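Local coordinates for protein transcription termination factor NusA (Planctomyces limnophilus, PDB 4MTN) that probably takes part in both transcription termination and antitermination, binding the RNA polymerase core enzyme and nascent RNA, at residues A[24-35]-A[48-59]. Sequence-based numbering, arbitrary orientation.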
ATOM      1  N   GLU A  24      29.991   5.932 -16.684  1.00 75.83           N
ATOM      2  CA  GLU A  24      30.195   4.970 -15.605  1.00 73.07           C
ATOM      3  C   GLU A  24      29.297   3.744 -15.758  1.00 73.43           C
ATOM      4  O   GLU A  24      29.697   2.628 -15.425  1.00 72.14           O
ATOM      5  CB  GLU A  24      29.955   5.632 -14.247  1.00 72.55           C
ATOM      6  CG  GLU A  24      30.455   4.816 -13.066  1.00 74.12           C
ATOM      7  CD  GLU A  24      31.950   4.553 -13.124  1.00 76.45           C
ATOM      8  OE1 GLU A  24      32.688   5.401 -13.668  1.00 79.28           O
ATOM      9  OE2 GLU A  24      32.387   3.494 -12.626  1.00 76.81           O
ATOM     10  N   ILE A  25      28.087   3.958 -16.264  1.00 74.68           N
ATOM     11  CA  ILE A  25      27.175   2.856 -16.540  1.00 73.90           C
ATOM     12  C   ILE A  25      27.673   2.061 -17.743  1.00 75.19           C
ATOM     13  O   ILE A  25      27.625   0.829 -17.751  1.00 75.00           O
ATOM     14  CB  ILE A  25      25.741   3.358 -16.805  1.00 72.13           C
ATOM     15  CG1 ILE A  25      25.176   4.039 -15.556  1.00 73.72           C
ATOM     16  CG2 ILE A  25      24.841   2.211 -17.230  1.00 68.76           C
ATOM     17  CD1 ILE A  25      23.734   4.477 -15.698  1.00 67.86           C
ATOM     18  N   VAL A  26      28.164   2.776 -18.750  1.00 76.78           N
ATOM     19  CA  VAL A  26      28.679   2.151 -19.963  1.00 74.81           C
ATOM     20  C   VAL A  26      29.916   1.305 -19.672  1.00 74.17           C
ATOM     21  O   VAL A  26      30.044   0.190 -20.176  1.00 72.26           O
ATOM     22  CB  VAL A  26      29.022   3.203 -21.035  1.00 76.33           C
ATOM     23  CG1 VAL A  26      29.510   2.528 -22.307  1.00 76.15           C
ATOM     24  CG2 VAL A  26      27.811   4.076 -21.325  1.00 79.47           C
ATOM     25  N   PHE A  27      30.822   1.841 -18.856  1.00 74.97           N
ATOM     26  CA  PHE A  27      32.023   1.112 -18.455  1.00 72.12           C
ATOM     27  C   PHE A  27      31.666  -0.210 -17.788  1.00 70.88           C
ATOM     28  O   PHE A  27      32.253  -1.247 -18.096  1.00 70.71           O
ATOM     29  CB  PHE A  27      32.882   1.955 -17.509  1.00 73.57           C
ATOM     30  CG  PHE A  27      33.819   2.898 -18.211  1.00 74.82           C
ATOM     31  CD1 PHE A  27      34.959   2.423 -18.838  1.00 73.92           C
ATOM     32  CD2 PHE A  27      33.566   4.259 -18.234  1.00 74.65           C
ATOM     33  CE1 PHE A  27      35.826   3.287 -19.482  1.00 75.75           C
ATOM     34  CE2 PHE A  27      34.429   5.128 -18.876  1.00 76.12           C
ATOM     35  CZ  PHE A  27      35.560   4.642 -19.500  1.00 76.54           C
ATOM     36  N   GLU A  28      30.699  -0.165 -16.876  1.00 70.64           N
ATOM     37  CA  GLU A  28      30.225  -1.365 -16.196  1.00 72.04           C
ATOM     38  C   GLU A  28      29.636  -2.362 -17.188  1.00 64.36           C
ATOM     39  O   GLU A  28      29.809  -3.571 -17.043  1.00 59.91           O
ATOM     40  CB  GLU A  28      29.185  -1.005 -15.133  1.00 82.06           C
ATOM     41  CG  GLU A  28      29.756  -0.312 -13.908  1.00 91.35           C
ATOM     42  CD  GLU A  28      28.685   0.081 -12.908  1.00 99.88           C
ATOM     43  OE1 GLU A  28      27.579   0.470 -13.341  1.00102.83           O
ATOM     44  OE2 GLU A  28      28.946  -0.006 -11.690  1.00104.82           O
ATOM     45  N   GLY A  29      28.944  -1.843 -18.197  1.00 62.91           N
ATOM     46  CA  GLY A  29      28.350  -2.678 -19.224  1.00 60.60           C
ATOM     47  C   GLY A  29      29.395  -3.371 -20.076  1.00 59.63           C
ATOM     48  O   GLY A  29      29.294  -4.568 -20.347  1.00 59.63           O
ATOM     49  N   VAL A  30      30.403  -2.614 -20.498  1.00 60.72           N
ATOM     50  CA  VAL A  30      31.488  -3.156 -21.309  1.00 60.68           C
ATOM     51  C   VAL A  30      32.280  -4.200 -20.525  1.00 60.75           C
ATOM     52  O   VAL A  30      32.693  -5.221 -21.076  1.00 64.17           O
ATOM     53  CB  VAL A  30      32.439  -2.041 -21.796  1.00 61.20           C
ATOM     54  CG1 VAL A  30      33.606  -2.628 -22.577  1.00 54.04           C
ATOM     55  CG2 VAL A  30      31.681  -1.037 -22.651  1.00 62.06           C
ATOM     56  N   GLU A  31      32.478  -3.943 -19.236  1.00 62.17           N
ATOM     57  CA  GLU A  31      33.162  -4.889 -18.360  1.00 62.94           C
ATOM     58  C   GLU A  31      32.424  -6.223 -18.319  1.00 63.60           C
ATOM     59  O   GLU A  31      33.037  -7.283 -18.438  1.00 68.62           O
ATOM     60  CB  GLU A  31      33.296  -4.321 -16.945  1.00 63.89           C
ATOM     61  CG  GLU A  31      34.366  -3.253 -16.797  1.00 66.22           C
ATOM     62  CD  GLU A  31      34.454  -2.705 -15.385  1.00 71.33           C
ATOM     63  OE1 GLU A  31      33.594  -3.064 -14.553  1.00 73.20           O
ATOM     64  OE2 GLU A  31      35.382  -1.918 -15.106  1.00 72.06           O
ATOM     65  N   GLN A  32      31.107  -6.161 -18.160  1.00 60.58           N
ATOM     66  CA  GLN A  32      30.285  -7.364 -18.103  1.00 56.96           C
ATOM     67  C   GLN A  32      30.281  -8.101 -19.439  1.00 57.09           C
ATOM     68  O   GLN A  32      30.090  -9.317 -19.485  1.00 58.68           O
ATOM     69  CB  GLN A  32      28.854  -7.016 -17.685  1.00 53.31           C
ATOM     70  CG  GLN A  32      28.735  -6.516 -16.256  1.00 51.97           C
ATOM     71  CD  GLN A  32      29.235  -7.523 -15.240  1.00 57.41           C
ATOM     72  OE1 GLN A  32      29.049  -8.729 -15.399  1.00 59.10           O
ATOM     73  NE2 GLN A  32      29.880  -7.032 -14.188  1.00 58.63           N
ATOM     74  N   ALA A  33      30.490  -7.361 -20.523  1.00 54.94           N
ATOM     75  CA  ALA A  33      30.577  -7.959 -21.851  1.00 56.66           C
ATOM     76  C   ALA A  33      31.903  -8.695 -22.016  1.00 57.56           C
ATOM     77  O   ALA A  33      31.950  -9.791 -22.576  1.00 57.18           O
ATOM     78  CB  ALA A  33      30.415  -6.897 -22.928  1.00 57.23           C
ATOM     79  N   ILE A  34      32.976  -8.082 -21.526  1.00 57.53           N
ATOM     80  CA  ILE A  34      34.294  -8.705 -21.536  1.00 59.06           C
ATOM     81  C   ILE A  34      34.304  -9.917 -20.612  1.00 59.30           C
ATOM     82  O   ILE A  34      34.873 -10.960 -20.938  1.00 62.51           O
ATOM     83  CB  ILE A  34      35.394  -7.713 -21.104  1.00 60.52           C
ATOM     84  CG1 ILE A  34      35.512  -6.575 -22.120  1.00 50.82           C
ATOM     85  CG2 ILE A  34      36.733  -8.419 -20.944  1.00 50.16           C
ATOM     86  CD1 ILE A  34      36.553  -5.540 -21.755  1.00 64.37           C
ATOM     87  N   LEU A  35      33.657  -9.771 -19.460  1.00 58.28           N
ATOM     88  CA  LEU A  35      33.575 -10.841 -18.473  1.00 58.81           C
ATOM     89  C   LEU A  35      32.864 -12.068 -19.035  1.00 61.64           C
ATOM     90  O   LEU A  35      33.322 -13.196 -18.854  1.00 61.06           O
ATOM     91  CB  LEU A  35      32.858 -10.346 -17.215  1.00 55.78           C
ATOM     92  CG  LEU A  35      32.705 -11.332 -16.057  1.00 57.37           C
ATOM     93  CD1 LEU A  35      34.035 -11.986 -15.727  1.00 56.34           C
ATOM     94  CD2 LEU A  35      32.141 -10.619 -14.838  1.00 61.21           C
ATOM     95  N   ILE A  48      36.797 -15.388 -12.412  1.00 74.04           N
ATOM     96  CA  ILE A  48      37.176 -14.334 -13.344  1.00 69.82           C
ATOM     97  C   ILE A  48      36.671 -12.966 -12.895  1.00 70.28           C
ATOM     98  O   ILE A  48      35.520 -12.817 -12.486  1.00 69.54           O
ATOM     99  CB  ILE A  48      36.646 -14.621 -14.763  1.00 66.08           C
ATOM    100  CG1 ILE A  48      36.906 -16.081 -15.146  1.00 66.97           C
ATOM    101  CG2 ILE A  48      37.283 -13.681 -15.776  1.00 62.67           C
ATOM    102  CD1 ILE A  48      36.399 -16.448 -16.521  1.00 65.97           C
ATOM    103  N   GLU A  49      37.548 -11.970 -12.971  1.00 72.86           N
ATOM    104  CA  GLU A  49      37.181 -10.594 -12.664  1.00 75.80           C
ATOM    105  C   GLU A  49      37.771  -9.656 -13.712  1.00 72.49           C
ATOM    106  O   GLU A  49      38.866  -9.890 -14.222  1.00 69.23           O
ATOM    107  CB  GLU A  49      37.657 -10.205 -11.263  1.00 82.59           C
ATOM    108  CG  GLU A  49      39.145 -10.399 -11.029  1.00 90.14           C
ATOM    109  CD  GLU A  49      39.559 -10.075  -9.608  1.00 99.15           C
ATOM    110  OE1 GLU A  49      38.668  -9.788  -8.779  1.00102.47           O
ATOM    111  OE2 GLU A  49      40.773 -10.107  -9.319  1.00102.76           O
ATOM    112  N   VAL A  50      37.035  -8.599 -14.035  1.00 73.47           N
ATOM    113  CA  VAL A  50      37.462  -7.669 -15.072  1.00 73.80           C
ATOM    114  C   VAL A  50      37.314  -6.219 -14.615  1.00 78.23           C
ATOM    115  O   VAL A  50      36.313  -5.845 -14.000  1.00 79.18           O
ATOM    116  CB  VAL A  50      36.666  -7.890 -16.381  1.00 69.64           C
ATOM    117  CG1 VAL A  50      35.172  -7.829 -16.114  1.00 68.96           C
ATOM    118  CG2 VAL A  50      37.074  -6.882 -17.448  1.00 69.23           C
ATOM    119  N   HIS A  51      38.329  -5.410 -14.902  1.00 79.25           N
ATOM    120  CA  HIS A  51      38.287  -3.989 -14.588  1.00 79.80           C
ATOM    121  C   HIS A  51      38.849  -3.159 -15.734  1.00 75.06           C
ATOM    122  O   HIS A  51      39.888  -3.489 -16.302  1.00 74.41           O
ATOM    123  CB  HIS A  51      39.064  -3.693 -13.305  1.00 86.11           C
ATOM    124  CG  HIS A  51      39.286  -2.234 -13.060  1.00 92.50           C
ATOM    125  ND1 HIS A  51      38.253  -1.351 -12.830  1.00 93.85           N
ATOM    126  CD2 HIS A  51      40.424  -1.499 -13.016  1.00 98.32           C
ATOM    127  CE1 HIS A  51      38.744  -0.138 -12.651  1.00 97.56           C
ATOM    128  NE2 HIS A  51      40.059  -0.200 -12.759  1.00100.54           N
ATOM    129  N   ILE A  52      38.153  -2.081 -16.073  1.00 73.21           N
ATOM    130  CA  ILE A  52      38.632  -1.161 -17.094  1.00 73.16           C
ATOM    131  C   ILE A  52      39.029   0.162 -16.459  1.00 76.45           C
ATOM    132  O   ILE A  52      38.215   0.810 -15.804  1.00 78.04           O
ATOM    133  CB  ILE A  52      37.569  -0.907 -18.175  1.00 72.61           C
ATOM    134  CG1 ILE A  52      37.174  -2.220 -18.853  1.00 68.20           C
ATOM    135  CG2 ILE A  52      38.083   0.093 -19.200  1.00 74.75           C
ATOM    136  CD1 ILE A  52      36.065  -2.068 -19.867  1.00 67.25           C
ATOM    137  N   ASP A  53      40.288   0.548 -16.641  1.00 82.04           N
ATOM    138  CA  ASP A  53      40.769   1.831 -16.145  1.00 88.11           C
ATOM    139  C   ASP A  53      39.982   2.949 -16.817  1.00 88.51           C
ATOM    140  O   ASP A  53      39.876   2.993 -18.040  1.00 91.00           O
ATOM    141  CB  ASP A  53      42.270   1.986 -16.405  1.00 97.16           C
ATOM    142  CG  ASP A  53      42.904   3.080 -15.563  1.00108.92           C
ATOM    143  OD1 ASP A  53      42.213   4.068 -15.233  1.00111.31           O
ATOM    144  OD2 ASP A  53      44.101   2.954 -15.231  1.00116.90           O
ATOM    145  N   ARG A  54      39.422   3.845 -16.012  1.00 88.85           N
ATOM    146  CA  ARG A  54      38.542   4.886 -16.527  1.00 89.40           C
ATOM    147  C   ARG A  54      39.284   5.895 -17.402  1.00 95.58           C
ATOM    148  O   ARG A  54      38.785   6.301 -18.451  1.00 96.80           O
ATOM    149  CB  ARG A  54      37.842   5.604 -15.372  1.00 87.31           C
ATOM    150  CG  ARG A  54      36.894   4.714 -14.579  1.00 80.99           C
ATOM    151  CD  ARG A  54      35.841   4.091 -15.483  1.00 74.52           C
ATOM    152  NE  ARG A  54      34.891   3.263 -14.745  1.00 69.93           N
ATOM    153  CZ  ARG A  54      34.982   1.942 -14.629  1.00 64.79           C
ATOM    154  NH1 ARG A  54      35.983   1.290 -15.203  1.00 64.38           N
ATOM    155  NH2 ARG A  54      34.069   1.270 -13.940  1.00 60.78           N
ATOM    156  N   THR A  55      40.472   6.303 -16.966  1.00100.70           N
ATOM    157  CA  THR A  55      41.252   7.287 -17.709  1.00107.72           C
ATOM    158  C   THR A  55      41.851   6.723 -19.000  1.00111.38           C
ATOM    159  O   THR A  55      41.633   7.269 -20.081  1.00115.09           O
ATOM    160  CB  THR A  55      42.393   7.858 -16.846  1.00110.51           C
ATOM    161  OG1 THR A  55      43.234   6.789 -16.393  1.00109.71           O
ATOM    162  CG2 THR A  55      41.831   8.599 -15.644  1.00110.31           C
ATOM    163  N   SER A  56      42.603   5.633 -18.881  1.00111.76           N
ATOM    164  CA  SER A  56      43.302   5.057 -20.028  1.00115.22           C
ATOM    165  C   SER A  56      42.405   4.181 -20.903  1.00111.54           C
ATOM    166  O   SER A  56      42.470   4.247 -22.129  1.00114.26           O
ATOM    167  CB  SER A  56      44.514   4.250 -19.557  1.00118.13           C
ATOM    168  OG  SER A  56      44.142   3.283 -18.593  1.00117.11           O
ATOM    169  N   GLY A  57      41.575   3.357 -20.271  1.00107.83           N
ATOM    170  CA  GLY A  57      40.657   2.502 -21.003  1.00104.29           C
ATOM    171  C   GLY A  57      41.139   1.074 -21.181  1.00102.01           C
ATOM    172  O   GLY A  57      40.464   0.263 -21.812  1.00100.56           O
ATOM    173  N   GLN A  58      42.307   0.763 -20.626  1.00102.40           N
ATOM    174  CA  GLN A  58      42.886  -0.571 -20.767  1.00100.38           C
ATOM    175  C   GLN A  58      42.221  -1.583 -19.833  1.00 92.74           C
ATOM    176  O   GLN A  58      42.230  -1.413 -18.613  1.00 91.34           O
ATOM    177  CB  GLN A  58      44.397  -0.528 -20.518  1.00109.43           C
ATOM    178  CG  GLN A  58      44.812   0.226 -19.265  1.00117.72           C
ATOM    179  CD  GLN A  58      46.317   0.359 -19.135  1.00127.05           C
ATOM    180  OE1 GLN A  58      47.066  -0.036 -20.029  1.00130.21           O
ATOM    181  NE2 GLN A  58      46.767   0.919 -18.018  1.00131.24           N
ATOM    182  N   PRO A  59      41.631  -2.638 -20.415  1.00 92.46           N
ATOM    183  CA  PRO A  59      40.944  -3.702 -19.669  1.00 90.16           C
ATOM    184  C   PRO A  59      41.891  -4.556 -18.828  1.00 93.04           C
ATOM    185  O   PRO A  59      42.937  -4.986 -19.313  1.00 91.64           O
ATOM    186  CB  PRO A  59      40.297  -4.548 -20.775  1.00 88.13           C
ATOM    187  CG  PRO A  59      40.277  -3.665 -21.985  1.00 88.32           C
ATOM    188  CD  PRO A  59      41.505  -2.825 -21.869  1.00 91.64           C
TER
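Arg54 reaches back from the turn after strand 48-52 and lies along Phe27 of helix 24-35. Arg54 CD sits over the centre of the Phe27 ring, 3.6 Å from its centroid, a CH-pi contact nearly on the ring normal. Farther out, the guanidinium runs almost parallel to the ring plane, 2° apart, with Phe27 CB against one face. The Arg54 side chain bends at chi2 (-57°), which turns it toward the helix and puts the guanidinium edge before two carboxylates. Glu24 is gripped side-on: Arg54 NE meets OE1 and Arg54 NH2 meets OE2 at 3.1 Å, the latter from above the carboxylate plane. Two helical turns on, Glu31 completes the salt-bridge network through OE2 and Arg54 NH1, although the position of NH1 is less certain.

Glu31 OE2 also accepts a nearly straight hydrogen bond from the backbone N of Ile52 (2.9 Å), which comes from the anti side, tilted well out of the carboxylate plane. Glu31 is extended beyond CG, and its CG packs on Ile52 CG1 as the two side chains pass in opposite directions.

Beneath these polar groups, Ile52 brings CG2 to the edge of the Phe27 ring and CD1 to Val30 CG1 at 3.7 Å. Ile34 carries the apolar layer on, meeting Val50 CG2 with its own CG2 and Pro59 CB with CD1, while Leu35 CD1 closes the far end against Ile48 CG2 (3.7 Å). Behind them, Val12 of helix 7-18 touches Phe27, and Val61 backs Ile34 and Val50 from the neighbouring strand 59-63.

Helix and edge strand of the NusA N-terminal domain, their directions 144° apart, are thus joined by an apolar layer flanked by a salt-bridge network, in which the guanidinium, and at Glu31 the Ile52 N-H as well, probably stabilise both carboxylates in their ionised form.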